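Local coordinates for protein sugar-binding transcriptional regulator, LacI family (Enterococcus faecalis, PDB 3CS3) that probably regulates transcription as a LacI-family repressor, binding DNA through a separate domain and probably sensing a sugar with the periplasmic-binding-protein-like part modelled here, at residues I83-R88 against I95-L100; V121-G126 against V139-L144. All blocks are in the same frame, centred on the assembly; numbering follows the deposited sequence.

Interaction 1. Residues I83-R88 against I95-L100; sequences IVVLDR and IRQVLL. With SO4 (sulfate ion), chain E; SO4 (sulfate ion), chain B.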
# COMPACT_ATOMS: atom_id res chain seq x y z
N ILE A 83 22.18 9.99 -4.19
CA ILE A 83 20.76 9.82 -4.53
C ILE A 83 20.54 8.90 -5.75
O ILE A 83 21.23 9.02 -6.75
CB ILE A 83 20.06 11.20 -4.76
CG1 ILE A 83 20.12 12.06 -3.50
CG2 ILE A 83 18.59 11.00 -5.12
CD1 ILE A 83 20.10 13.52 -3.76
N VAL A 84 19.60 7.98 -5.63
CA VAL A 84 19.11 7.23 -6.79
C VAL A 84 17.67 7.66 -7.12
O VAL A 84 16.79 7.60 -6.26
CB VAL A 84 19.23 5.70 -6.59
CG1 VAL A 84 18.62 4.96 -7.76
CG2 VAL A 84 20.70 5.31 -6.46
N VAL A 85 17.46 8.13 -8.34
CA VAL A 85 16.13 8.50 -8.79
C VAL A 85 15.50 7.37 -9.61
O VAL A 85 16.17 6.71 -10.41
CB VAL A 85 16.10 9.85 -9.58
CG1 VAL A 85 16.29 11.02 -8.63
CG2 VAL A 85 17.15 9.87 -10.68
N LEU A 86 14.21 7.16 -9.37
CA LEU A 86 13.46 6.10 -10.02
C LEU A 86 12.37 6.69 -10.91
O LEU A 86 11.57 5.96 -11.50
CB LEU A 86 12.81 5.20 -8.96
CG LEU A 86 13.61 4.56 -7.82
CD1 LEU A 86 12.75 3.51 -7.16
CD2 LEU A 86 14.92 3.94 -8.29
N ASP A 87 12.37 8.01 -11.03
CA ASP A 87 11.23 8.73 -11.57
C ASP A 87 11.57 9.81 -12.60
O ASP A 87 10.66 10.44 -13.15
CB ASP A 87 10.42 9.35 -10.42
CG ASP A 87 11.23 10.34 -9.58
OD1 ASP A 87 12.45 10.50 -9.79
OD2 ASP A 87 10.63 10.97 -8.68
N ARG A 88 12.86 10.02 -12.84
CA ARG A 88 13.35 11.10 -13.71
C ARG A 88 14.78 10.86 -14.17
O ARG A 88 15.48 10.00 -13.62
CB ARG A 88 13.26 12.45 -13.00
CG ARG A 88 14.28 12.66 -11.90
CD ARG A 88 13.85 13.76 -10.96
NE ARG A 88 12.83 13.28 -10.03
CZ ARG A 88 12.15 14.06 -9.20
NH1 ARG A 88 11.26 13.52 -8.38
NH2 ARG A 88 12.37 15.36 -9.16
N ILE A 95 24.13 11.53 -8.34
CA ILE A 95 22.81 11.00 -8.65
C ILE A 95 22.88 9.94 -9.75
O ILE A 95 23.58 10.12 -10.74
CB ILE A 95 21.78 12.12 -8.99
CG1 ILE A 95 21.87 13.27 -7.98
CG2 ILE A 95 20.36 11.55 -9.00
CD1 ILE A 95 21.04 14.49 -8.33
N ARG A 96 22.17 8.83 -9.56
CA ARG A 96 22.02 7.80 -10.59
C ARG A 96 20.55 7.50 -10.84
O ARG A 96 19.70 7.88 -10.04
CB ARG A 96 22.76 6.53 -10.19
CG ARG A 96 24.26 6.70 -10.12
CD ARG A 96 24.89 7.08 -11.48
NE ARG A 96 26.34 7.01 -11.36
CZ ARG A 96 27.11 8.05 -11.03
NH1 ARG A 96 26.58 9.24 -10.83
NH2 ARG A 96 28.42 7.88 -10.92
N GLN A 97 20.26 6.80 -11.94
CA GLN A 97 18.89 6.50 -12.34
C GLN A 97 18.64 5.01 -12.42
O GLN A 97 19.44 4.28 -13.00
CB GLN A 97 18.58 7.08 -13.72
CG GLN A 97 18.93 8.53 -13.94
CD GLN A 97 19.10 8.87 -15.41
OE1 GLN A 97 19.57 9.96 -15.75
NE2 GLN A 97 18.73 7.95 -16.29
N VAL A 98 17.54 4.54 -11.84
CA VAL A 98 17.03 3.20 -12.13
C VAL A 98 15.58 3.35 -12.58
O VAL A 98 14.67 3.44 -11.76
CB VAL A 98 17.15 2.20 -10.94
CG1 VAL A 98 16.77 0.80 -11.40
CG2 VAL A 98 18.56 2.18 -10.38
N LEU A 99 15.39 3.39 -13.89
CA LEU A 99 14.10 3.78 -14.47
C LEU A 99 13.39 2.62 -15.15
O LEU A 99 14.03 1.67 -15.60
CB LEU A 99 14.31 4.91 -15.49
CG LEU A 99 15.07 6.16 -15.04
CD1 LEU A 99 15.16 7.14 -16.19
CD2 LEU A 99 14.42 6.81 -13.83
N LEU A 100 12.06 2.69 -15.22
CA LEU A 100 11.31 1.75 -16.03
C LEU A 100 11.54 2.05 -17.50
O LEU A 100 11.70 3.21 -17.89
CB LEU A 100 9.81 1.82 -15.74
CG LEU A 100 9.31 1.52 -14.33
CD1 LEU A 100 7.80 1.69 -14.28
CD2 LEU A 100 9.71 0.13 -13.88
S SO4 E . 29.54 5.25 -12.93
O1 SO4 E . 28.26 5.44 -13.61
O2 SO4 E . 29.33 5.19 -11.49
O3 SO4 E . 30.15 4.00 -13.39
O4 SO4 E . 30.41 6.37 -13.26
S SO4 B . 29.67 10.77 -9.37
O1 SO4 B . 30.64 11.86 -9.34
O2 SO4 B . 29.04 10.66 -8.06
O3 SO4 B . 28.67 11.04 -10.39
O4 SO4 B . 30.35 9.51 -9.68
O HOH W 1 10.68 5.25 -14.15

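Interaction 2. Residues V121-G126 against V139-L144; sequences VLLLSG and VSTREL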
# COMPACT_ATOMS: atom_id res chain seq x y z
N VAL A 121 -8.13 5.67 -29.55
CA VAL A 121 -7.54 5.23 -28.30
C VAL A 121 -7.58 6.39 -27.31
O VAL A 121 -7.13 7.49 -27.62
CB VAL A 121 -6.10 4.70 -28.48
CG1 VAL A 121 -5.44 4.39 -27.13
CG2 VAL A 121 -6.11 3.45 -29.34
N LEU A 122 -8.14 6.15 -26.13
CA LEU A 122 -8.16 7.15 -25.08
C LEU A 122 -6.96 6.92 -24.15
O LEU A 122 -6.77 5.83 -23.62
CB LEU A 122 -9.51 7.16 -24.34
CG LEU A 122 -10.70 7.68 -25.16
CD1 LEU A 122 -11.42 6.58 -25.94
CD2 LEU A 122 -11.70 8.41 -24.31
N LEU A 123 -6.13 7.95 -24.00
CA LEU A 123 -4.89 7.84 -23.26
C LEU A 123 -5.04 8.49 -21.89
O LEU A 123 -4.94 9.71 -21.76
CB LEU A 123 -3.71 8.47 -24.03
CG LEU A 123 -3.36 7.94 -25.43
CD1 LEU A 123 -2.40 8.90 -26.13
CD2 LEU A 123 -2.77 6.53 -25.39
N LEU A 124 -5.31 7.66 -20.89
CA LEU A 124 -5.45 8.13 -19.51
C LEU A 124 -4.05 8.22 -18.90
O LEU A 124 -3.45 7.20 -18.52
CB LEU A 124 -6.38 7.19 -18.73
CG LEU A 124 -6.74 7.45 -17.26
CD1 LEU A 124 -7.01 8.93 -16.94
CD2 LEU A 124 -7.93 6.58 -16.86
N SER A 125 -3.54 9.43 -18.83
CA SER A 125 -2.17 9.66 -18.42
C SER A 125 -2.09 10.00 -16.94
O SER A 125 -3.11 10.28 -16.31
CB SER A 125 -1.52 10.77 -19.26
OG SER A 125 -2.06 12.04 -18.94
N GLY A 126 -0.87 9.97 -16.40
CA GLY A 126 -0.60 10.53 -15.08
C GLY A 126 -0.27 12.00 -15.21
O GLY A 126 -0.65 12.65 -16.19
N VAL A 139 5.69 8.08 -26.83
CA VAL A 139 5.76 6.85 -27.60
C VAL A 139 4.38 6.39 -28.08
O VAL A 139 4.24 5.91 -29.21
CB VAL A 139 6.54 5.77 -26.80
CG1 VAL A 139 6.07 4.36 -27.11
CG2 VAL A 139 8.02 5.91 -27.08
N SER A 140 3.37 6.57 -27.22
CA SER A 140 1.98 6.22 -27.54
C SER A 140 1.45 7.05 -28.70
O SER A 140 0.95 6.48 -29.67
CB SER A 140 1.07 6.42 -26.32
OG SER A 140 1.48 5.61 -25.24
N THR A 141 1.58 8.37 -28.60
CA THR A 141 1.13 9.31 -29.63
C THR A 141 1.86 9.12 -30.96
O THR A 141 1.23 9.16 -32.02
CB THR A 141 1.25 10.78 -29.18
OG1 THR A 141 2.61 11.06 -28.85
CG2 THR A 141 0.37 11.04 -27.96
N ARG A 142 3.18 8.90 -30.91
CA ARG A 142 3.99 8.61 -32.10
C ARG A 142 3.51 7.38 -32.87
O ARG A 142 3.36 7.42 -34.09
CB ARG A 142 5.47 8.47 -31.72
CG ARG A 142 6.39 8.00 -32.85
CD ARG A 142 7.81 7.72 -32.37
NE ARG A 142 7.94 6.45 -31.65
CZ ARG A 142 9.05 6.04 -31.04
NH1 ARG A 142 9.06 4.86 -30.42
NH2 ARG A 142 10.14 6.79 -31.02
N GLU A 143 3.26 6.28 -32.15
CA GLU A 143 2.82 5.04 -32.78
C GLU A 143 1.38 5.09 -33.27
O GLU A 143 1.04 4.47 -34.28
CB GLU A 143 3.02 3.84 -31.86
CG GLU A 143 4.48 3.50 -31.54
CD GLU A 143 5.25 2.99 -32.75
OE1 GLU A 143 4.70 2.20 -33.54
OE2 GLU A 143 6.43 3.37 -32.89
N LEU A 144 0.52 5.83 -32.56
CA LEU A 144 -0.87 5.98 -32.98
C LEU A 144 -0.98 6.82 -34.25
O LEU A 144 -1.76 6.50 -35.14
CB LEU A 144 -1.73 6.56 -31.85
CG LEU A 144 -2.03 5.61 -30.67
CD1 LEU A 144 -2.73 6.34 -29.55
CD2 LEU A 144 -2.80 4.36 -31.08

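Interaction 1. Residues I83-R88 against I95-L100
V84 and V98 meet on one face of two neighbouring parallel strands, CG1 of V84 lying 3.8 Å from CG2 of V98 as the two side chains slant across each other. L86 adds to this face: its side chain runs beside that of V98, pointing the same way, with CD2 against CB of V98. I83, V85, I95 and Q97 occupy the other face. There, with CG1 of V85 anti to the carbonyl carbon (chi1 -73°), V85 CG2 falls between the backbone N and the carbonyl carbon; it reaches CG2 of I95 at 4.0 Å and also lies near CG of Q97.

Between the two faces the backbones are joined in regular parallel register. R96 N donates to I83 O, V85 N to R96 O at 2.8 Å, and V98 N to V85 O at 2.9 Å, so R96 is gripped through both its N-H and its carbonyl by I83 and V85. Past V85 the first strand gives way to a turn, and a water takes over, donating to L86 O and accepting from L100 N. CD2 of L99 packs against the backbone of this turn, 3.4 Å from R88 O.

Charge gathers at the two ends. R88 holds D87 side-on, NE to OD1 and NH1 to OD2 (2.6 Å), both oxygens being met from above the carboxylate plane; D65 N also binds OD2. At the opposite end R96 NH1 bonds to I95 O, from above the carbonyl plane, and to O3 of one sulfate; NH2 bonds to O4 of that sulfate and to O2 of a second, both probably from the crystallisation liquor. Helix 70-78 packs on I83, helix 232-247 on L86 and V98. The chemistry implies an interior strand pair held by main-chain bonds and branched aliphatic side chains, with an arginine end able to bind anions.

Interaction 2. Residues V121-G126 against V139-L144
L144 projects from helix 131-146 onto V121 of strand 121-125, a contact within the beta-alpha-beta unit that runs from this strand through the helix to strand 151-155. The short strand and helix segments run nearly antiparallel, at 170°, with their axes 10.7 Å apart, as befits a helix returning over a parallel sheet in a periplasmic-binding-protein-like domain.

The closely packed part lies around L144. Its side chain crosses that of V121 at about a right angle and touches it with both methyls: CD1 sits 3.9 Å from V121 CB, while CD2 is 3.8 Å from V121 CG2. L123, two residues further along the strand and on the same side of it, meets L144 tip to tip, its CD2 4.2 Å from L144 CD1. That same CD2 also rests on CB of S140, one helical turn before L144, so the leucine tip reaches two successive turns of the helix. I149 and Y151 add to the apolar surroundings of L144, and F113 of helix 102-115 touches V121.

Packing thins toward T141, which is partly exposed and touches strand 121-125 by a single methyl, CG2. The hydroxyls keep to the helix: S140 OG bonds to R136 O and T141 OG1 to L137 O, each with a carbonyl four residues back, which leaves carbon to face the strand. R142 is exposed; E143, partly exposed, pairs with R146 and touches I110 of helix 102-115. No hydrogen bond joins the two segments. With T141 OG1 between the backbone N and the carbonyl carbon (chi1 58°), CG2 stands anti to the carbonyl carbon and crosses L123 at about a right angle, 3.9 Å from its CD1.

Both contacts are buried, yet they illustrate two of the ways in which an alpha/beta fold is held together. Interaction 1 is strand on strand within the mixed sheet of one half of the chain, so main-chain hydrogen bonds carry it and side chains supplement them. Interaction 2 is helix on strand against the four-stranded parallel sheet of the other half, and aliphatic contact alone spans the wider gap. It also buries less area, 194 against 462 Å². They share no element: the centres of interactions 1 and 2 are about 23 Å apart, and the nearest atoms of interactions 1 and 2 about 10 Å. Helix 102-115 links them in sequence, following strand 95-100 and preceding strand 121-125.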